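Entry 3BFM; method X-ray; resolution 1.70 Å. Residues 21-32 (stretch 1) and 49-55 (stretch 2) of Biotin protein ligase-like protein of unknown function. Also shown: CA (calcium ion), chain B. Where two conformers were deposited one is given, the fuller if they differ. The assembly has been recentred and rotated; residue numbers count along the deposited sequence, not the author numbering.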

ATOM      1  N   GLN A  21     -21.102   5.618 -13.091  1.00 21.85           N
ATOM      2  CA  GLN A  21     -20.390   5.039 -11.954  1.00 22.86           C
ATOM      3  C   GLN A  21     -20.458   5.943 -10.703  1.00 23.14           C
ATOM      4  O   GLN A  21     -20.334   7.182 -10.785  1.00 20.42           O
ATOM      5  CB  GLN A  21     -18.923   4.827 -12.318  1.00 22.29           C
ATOM      6  CG  GLN A  21     -18.637   4.009 -13.600  1.00 21.42           C
ATOM      7  CD  GLN A  21     -17.147   3.939 -14.014  1.00 26.74           C
ATOM      8  OE1 GLN A  21     -16.361   4.884 -13.847  1.00 30.21           O
ATOM      9  NE2 GLN A  21     -16.763   2.794 -14.589  1.00 30.11           N
ATOM     10  N   ASP A  22     -20.630   5.328  -9.521  1.00 20.63           N
ATOM     11  CA  ASP A  22     -20.421   6.027  -8.255  1.00 22.07           C
ATOM     12  C   ASP A  22     -19.372   5.248  -7.459  1.00 19.70           C
ATOM     13  O   ASP A  22     -19.249   4.030  -7.640  1.00 21.23           O
ATOM     14  CB  ASP A  22     -21.711   6.158  -7.430  1.00 25.92           C
ATOM     15  CG  ASP A  22     -22.827   6.895  -8.169  1.00 34.53           C
ATOM     16  OD1 ASP A  22     -22.562   7.854  -8.926  1.00 25.90           O
ATOM     17  OD2 ASP A  22     -23.987   6.486  -7.988  1.00 42.05           O
ATOM     18  N   PRO A  23     -18.582   5.943  -6.634  1.00 15.83           N
ATOM     19  CA  PRO A  23     -17.435   5.286  -5.978  1.00 16.64           C
ATOM     20  C   PRO A  23     -17.694   3.995  -5.189  1.00 17.88           C
ATOM     21  O   PRO A  23     -17.000   2.994  -5.424  1.00 16.16           O
ATOM     22  CB  PRO A  23     -16.874   6.405  -5.096  1.00 16.15           C
ATOM     23  CG  PRO A  23     -17.187   7.640  -5.846  1.00 19.28           C
ATOM     24  CD  PRO A  23     -18.593   7.381  -6.356  1.00 17.36           C
ATOM     25  N   PHE A  24     -18.678   3.986  -4.293  1.00 17.58           N
ATOM     26  CA  PHE A  24     -18.875   2.828  -3.416  1.00 18.69           C
ATOM     27  C   PHE A  24     -19.297   1.641  -4.292  1.00 15.39           C
ATOM     28  O   PHE A  24     -18.687   0.566  -4.203  1.00 17.88           O
ATOM     29  CB  PHE A  24     -19.907   3.149  -2.345  1.00 16.98           C
ATOM     30  CG  PHE A  24     -20.146   2.025  -1.348  1.00 18.05           C
ATOM     31  CD1 PHE A  24     -19.130   1.663  -0.461  1.00 20.77           C
ATOM     32  CD2 PHE A  24     -21.345   1.350  -1.301  1.00 19.83           C
ATOM     33  CE1 PHE A  24     -19.322   0.689   0.486  1.00 17.13           C
ATOM     34  CE2 PHE A  24     -21.536   0.328  -0.364  1.00 21.90           C
ATOM     35  CZ  PHE A  24     -20.526  -0.007   0.495  1.00 16.66           C
ATOM     36  N   ASP A  25     -20.304   1.839  -5.143  1.00 16.64           N
ATOM     37  CA  ASP A  25     -20.749   0.790  -6.076  1.00 21.55           C
ATOM     38  C   ASP A  25     -19.626   0.290  -6.967  1.00 17.41           C
ATOM     39  O   ASP A  25     -19.411  -0.933  -7.080  1.00 20.14           O
ATOM     40  CB  ASP A  25     -21.886   1.296  -6.950  1.00 23.32           C
ATOM     41  CG  ASP A  25     -22.438   0.213  -7.879  1.00 33.43           C
ATOM     42  OD1 ASP A  25     -23.340  -0.521  -7.430  1.00 51.89           O
ATOM     43  OD2 ASP A  25     -21.975   0.100  -9.044  1.00 50.36           O
ATOM     44  N   LEU A  26     -18.900   1.227  -7.586  1.00 17.84           N
ATOM     45  CA  LEU A  26     -17.816   0.878  -8.501  1.00 17.33           C
ATOM     46  C   LEU A  26     -16.681   0.127  -7.803  1.00 19.89           C
ATOM     47  O   LEU A  26     -16.142  -0.855  -8.325  1.00 19.41           O
ATOM     48  CB  LEU A  26     -17.257   2.140  -9.185  1.00 20.86           C
ATOM     49  CG  LEU A  26     -16.172   1.862 -10.253  1.00 18.87           C
ATOM     50  CD1 LEU A  26     -16.725   0.888 -11.299  1.00 23.45           C
ATOM     51  CD2 LEU A  26     -15.630   3.159 -10.861  1.00 18.82           C
ATOM     52  N   ALA A  27     -16.283   0.615  -6.636  1.00 16.85           N
ATOM     53  CA  ALA A  27     -15.243  -0.092  -5.887  1.00 15.32           C
ATOM     54  C   ALA A  27     -15.652  -1.535  -5.581  1.00 16.84           C
ATOM     55  O   ALA A  27     -14.826  -2.447  -5.683  1.00 18.11           O
ATOM     56  CB  ALA A  27     -14.933   0.646  -4.608  1.00 15.45           C
ATOM     57  N   CYS A  28     -16.900  -1.747  -5.183  1.00 17.10           N
ATOM     58  CA  CYS A  28     -17.418  -3.090  -4.932  1.00 19.10           C
ATOM     59  C   CYS A  28     -17.446  -3.937  -6.181  1.00 20.79           C
ATOM     60  O   CYS A  28     -17.084  -5.118  -6.163  1.00 20.64           O
ATOM     61  CB  CYS A  28     -18.837  -3.028  -4.363  1.00 20.12           C
ATOM     62  SG  CYS A  28     -18.943  -2.445  -2.674  1.00 20.63           S
ATOM     63  N   GLN A  29     -17.829  -3.330  -7.292  1.00 21.50           N
ATOM     64  CA  GLN A  29     -17.857  -4.024  -8.582  0.50 22.25           C
ATOM     65  C   GLN A  29     -16.451  -4.439  -8.975  1.00 23.00           C
ATOM     66  O   GLN A  29     -16.203  -5.586  -9.331  1.00 24.14           O
ATOM     67  CB  GLN A  29     -18.466  -3.128  -9.668  0.50 22.84           C
ATOM     68  CG  GLN A  29     -18.712  -3.834 -10.987  0.50 25.24           C
ATOM     69  N   LYS A  30     -15.514  -3.498  -8.889  1.00 22.62           N
ATOM     70  CA  LYS A  30     -14.130  -3.808  -9.220  1.00 22.95           C
ATOM     71  C   LYS A  30     -13.526  -4.870  -8.281  1.00 24.37           C
ATOM     72  O   LYS A  30     -12.779  -5.763  -8.710  1.00 22.98           O
ATOM     73  CB  LYS A  30     -13.293  -2.545  -9.257  1.00 24.70           C
ATOM     74  CG  LYS A  30     -13.627  -1.668 -10.454  1.00 25.83           C
ATOM     75  CD  LYS A  30     -12.617  -0.587 -10.692  1.00 31.19           C
ATOM     76  CE  LYS A  30     -12.815   0.038 -12.078  1.00 42.57           C
ATOM     77  NZ  LYS A  30     -11.503   0.367 -12.709  1.00 50.98           N
ATOM     78  N   ALA A  31     -13.903  -4.811  -7.005  1.00 19.36           N
ATOM     79  CA  ALA A  31     -13.372  -5.743  -6.028  1.00 22.37           C
ATOM     80  C   ALA A  31     -13.835  -7.163  -6.418  1.00 23.39           C
ATOM     81  O   ALA A  31     -13.058  -8.117  -6.449  1.00 22.11           O
ATOM     82  CB  ALA A  31     -13.858  -5.353  -4.635  1.00 20.18           C
ATOM     83  N   GLU A  32     -15.097  -7.292  -6.764  1.00 24.95           N
ATOM     84  CA  GLU A  32     -15.626  -8.615  -7.159  1.00 30.08           C
ATOM     85  C   GLU A  32     -14.981  -9.141  -8.458  1.00 30.86           C
ATOM     86  O   GLU A  32     -14.807 -10.351  -8.619  1.00 33.89           O
ATOM     87  CB  GLU A  32     -17.151  -8.575  -7.249  1.00 31.35           C
ATOM     88  CG  GLU A  32     -17.802  -9.955  -7.476  1.00 42.94           C
ATOM     89  CD  GLU A  32     -17.419 -11.023  -6.431  1.00 46.50           C
ATOM     90  OE1 GLU A  32     -17.442 -10.719  -5.219  1.00 44.45           O
ATOM     91  OE2 GLU A  32     -17.095 -12.170  -6.835  1.00 44.40           O
TER
HETATM   92 CA    CA B 235     -21.440   9.220 -10.480  1.00 21.60          CA
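Stretch 2 (49-55) LRAALVL

Stretch 2 is a strand throughout, with phi from -157° to -94° and psi from 126° to 160°, and it lies along the helix 23-32 in nearly the same N-to-C direction. The two axes cross at -19° and approach to 7.0 Å. The CA register pairs Pro23 with Ala51 (5.4 Å) and Phe24 with Ala52 (5.1 Å).

Strand alternation decides which residues face the helix: the CA-to-CB bonds of Arg50, Ala52 and Val54 point toward it, whereas those of Ala51 and Leu53 point away. Pro23 (67 Å² covered), Arg50 (65 Å²) and Ala52 (62 Å²) dominate. Ala52 lies over the first helical turn, its CB 3.6 Å from Pro23 O, 3.7 Å from Phe24 CA and 3.7 Å from Ala27 CB; it also meets the Phe24 ring at its edge. One turn on, Val54 CG2 is 3.9 Å from Ala27 CB, and Val54 CG1 is 4.2 Å from Ala31 CB.

Arg50 covers the helix start. Its CB packs 3.8 Å from Pro23 CG, and Pro23 CB is 3.9 Å from Ala51 CA. The guanidinium reaches Asp22 in a long salt bridge, NH1 to OD2 3.8 Å. Asp22 OD1, which binds calcium at 2.4 Å, is also 3.2 Å from Arg50 NH1, and Arg50 NH2 donates to calcium-bound water 1 at 3.2 Å. No direct hydrogen bond joins the stretches.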

ATOM      1  N   LEU A  49     -18.698  15.097  -1.699  1.00 16.29           N
ATOM      2  CA  LEU A  49     -17.484  14.283  -1.872  0.50 17.91           C
ATOM      3  C   LEU A  49     -17.827  12.816  -1.659  1.00 19.83           C
ATOM      4  O   LEU A  49     -18.406  12.465  -0.647  1.00 15.25           O
ATOM      5  CB  LEU A  49     -16.365  14.708  -0.898  0.50 19.16           C
ATOM      6  CG  LEU A  49     -15.085  13.845  -0.785  0.50 20.69           C
ATOM      7  CD1 LEU A  49     -14.334  13.818  -2.133  0.50 14.59           C
ATOM      8  CD2 LEU A  49     -14.152  14.342   0.315  0.50 18.80           C
ATOM      9  N   ARG A  50     -17.477  11.956  -2.613  1.00 16.83           N
ATOM     10  CA  ARG A  50     -17.652  10.516  -2.406  1.00 20.39           C
ATOM     11  C   ARG A  50     -16.341   9.845  -2.676  1.00 16.68           C
ATOM     12  O   ARG A  50     -15.595  10.294  -3.557  1.00 16.54           O
ATOM     13  CB  ARG A  50     -18.772   9.922  -3.266  1.00 19.47           C
ATOM     14  CG  ARG A  50     -20.146  10.432  -2.846  1.00 21.53           C
ATOM     15  CD  ARG A  50     -21.214   9.991  -3.836  1.00 26.56           C
ATOM     16  NE  ARG A  50     -21.225  10.895  -4.961  1.00 29.14           N
ATOM     17  CZ  ARG A  50     -21.890  10.691  -6.093  1.00 33.67           C
ATOM     18  NH1 ARG A  50     -22.603   9.591  -6.288  1.00 30.54           N
ATOM     19  NH2 ARG A  50     -21.830  11.601  -7.048  1.00 25.53           N
ATOM     20  N   ALA A  51     -16.049   8.798  -1.905  1.00 13.83           N
ATOM     21  CA  ALA A  51     -14.872   8.023  -2.123  1.00 14.62           C
ATOM     22  C   ALA A  51     -15.037   6.659  -1.543  1.00 15.27           C
ATOM     23  O   ALA A  51     -15.928   6.411  -0.714  1.00 15.31           O
ATOM     24  CB  ALA A  51     -13.627   8.759  -1.571  1.00 13.73           C
ATOM     25  N   ALA A  52     -14.245   5.723  -2.023  1.00 12.46           N
ATOM     26  CA  ALA A  52     -14.361   4.328  -1.519  1.00 14.29           C
ATOM     27  C   ALA A  52     -12.988   3.688  -1.639  1.00 14.84           C
ATOM     28  O   ALA A  52     -12.300   3.902  -2.620  1.00 17.51           O
ATOM     29  CB  ALA A  52     -15.455   3.505  -2.258  1.00 13.42           C
ATOM     30  N   LEU A  53     -12.645   2.904  -0.615  1.00 15.76           N
ATOM     31  CA  LEU A  53     -11.375   2.160  -0.507  0.70 17.59           C
ATOM     32  C   LEU A  53     -11.625   0.668  -0.578  1.00 16.49           C
ATOM     33  O   LEU A  53     -12.500   0.145   0.153  1.00 15.56           O
ATOM     34  CB  LEU A  53     -10.734   2.365   0.855  0.70 15.56           C
ATOM     35  CG  LEU A  53     -10.740   3.736   1.492  0.70 19.15           C
ATOM     36  CD1 LEU A  53     -10.078   3.586   2.851  0.70 23.43           C
ATOM     37  CD2 LEU A  53      -9.990   4.727   0.607  0.70 17.91           C
ATOM     38  N   VAL A  54     -10.834  -0.019  -1.416  1.00 16.97           N
ATOM     39  CA  VAL A  54     -10.839  -1.492  -1.482  1.00 17.38           C
ATOM     40  C   VAL A  54      -9.727  -2.001  -0.560  1.00 17.72           C
ATOM     41  O   VAL A  54      -8.558  -1.561  -0.667  1.00 20.54           O
ATOM     42  CB  VAL A  54     -10.605  -2.028  -2.911  1.00 16.85           C
ATOM     43  CG1 VAL A  54     -10.443  -3.562  -2.897  1.00 20.29           C
ATOM     44  CG2 VAL A  54     -11.747  -1.543  -3.868  1.00 15.60           C
ATOM     45  N   LEU A  55     -10.131  -2.894   0.340  1.00 19.73           N
ATOM     46  CA  LEU A  55      -9.273  -3.530   1.333  1.00 17.42           C
ATOM     47  C   LEU A  55      -9.400  -5.062   1.251  1.00 20.75           C
ATOM     48  O   LEU A  55     -10.381  -5.605   0.718  1.00 22.57           O
ATOM     49  CB  LEU A  55      -9.698  -3.068   2.722  1.00 17.35           C
ATOM     50  CG  LEU A  55      -9.768  -1.558   2.887  1.00 21.78           C
ATOM     51  CD1 LEU A  55     -10.338  -1.144   4.244  1.00 29.46           C
ATOM     52  CD2 LEU A  55      -8.363  -1.005   2.708  1.00 22.84           C
TER
HETATM   53  O   HOH W   1     -23.021  10.904  -9.926  1.00 23.62           O
HETATM   54  O   HOH W   2     -20.579   9.507 -12.662  1.00 24.85           O
HETATM   55  O   HOH W   3     -23.282   8.360 -11.855  1.00 30.05           O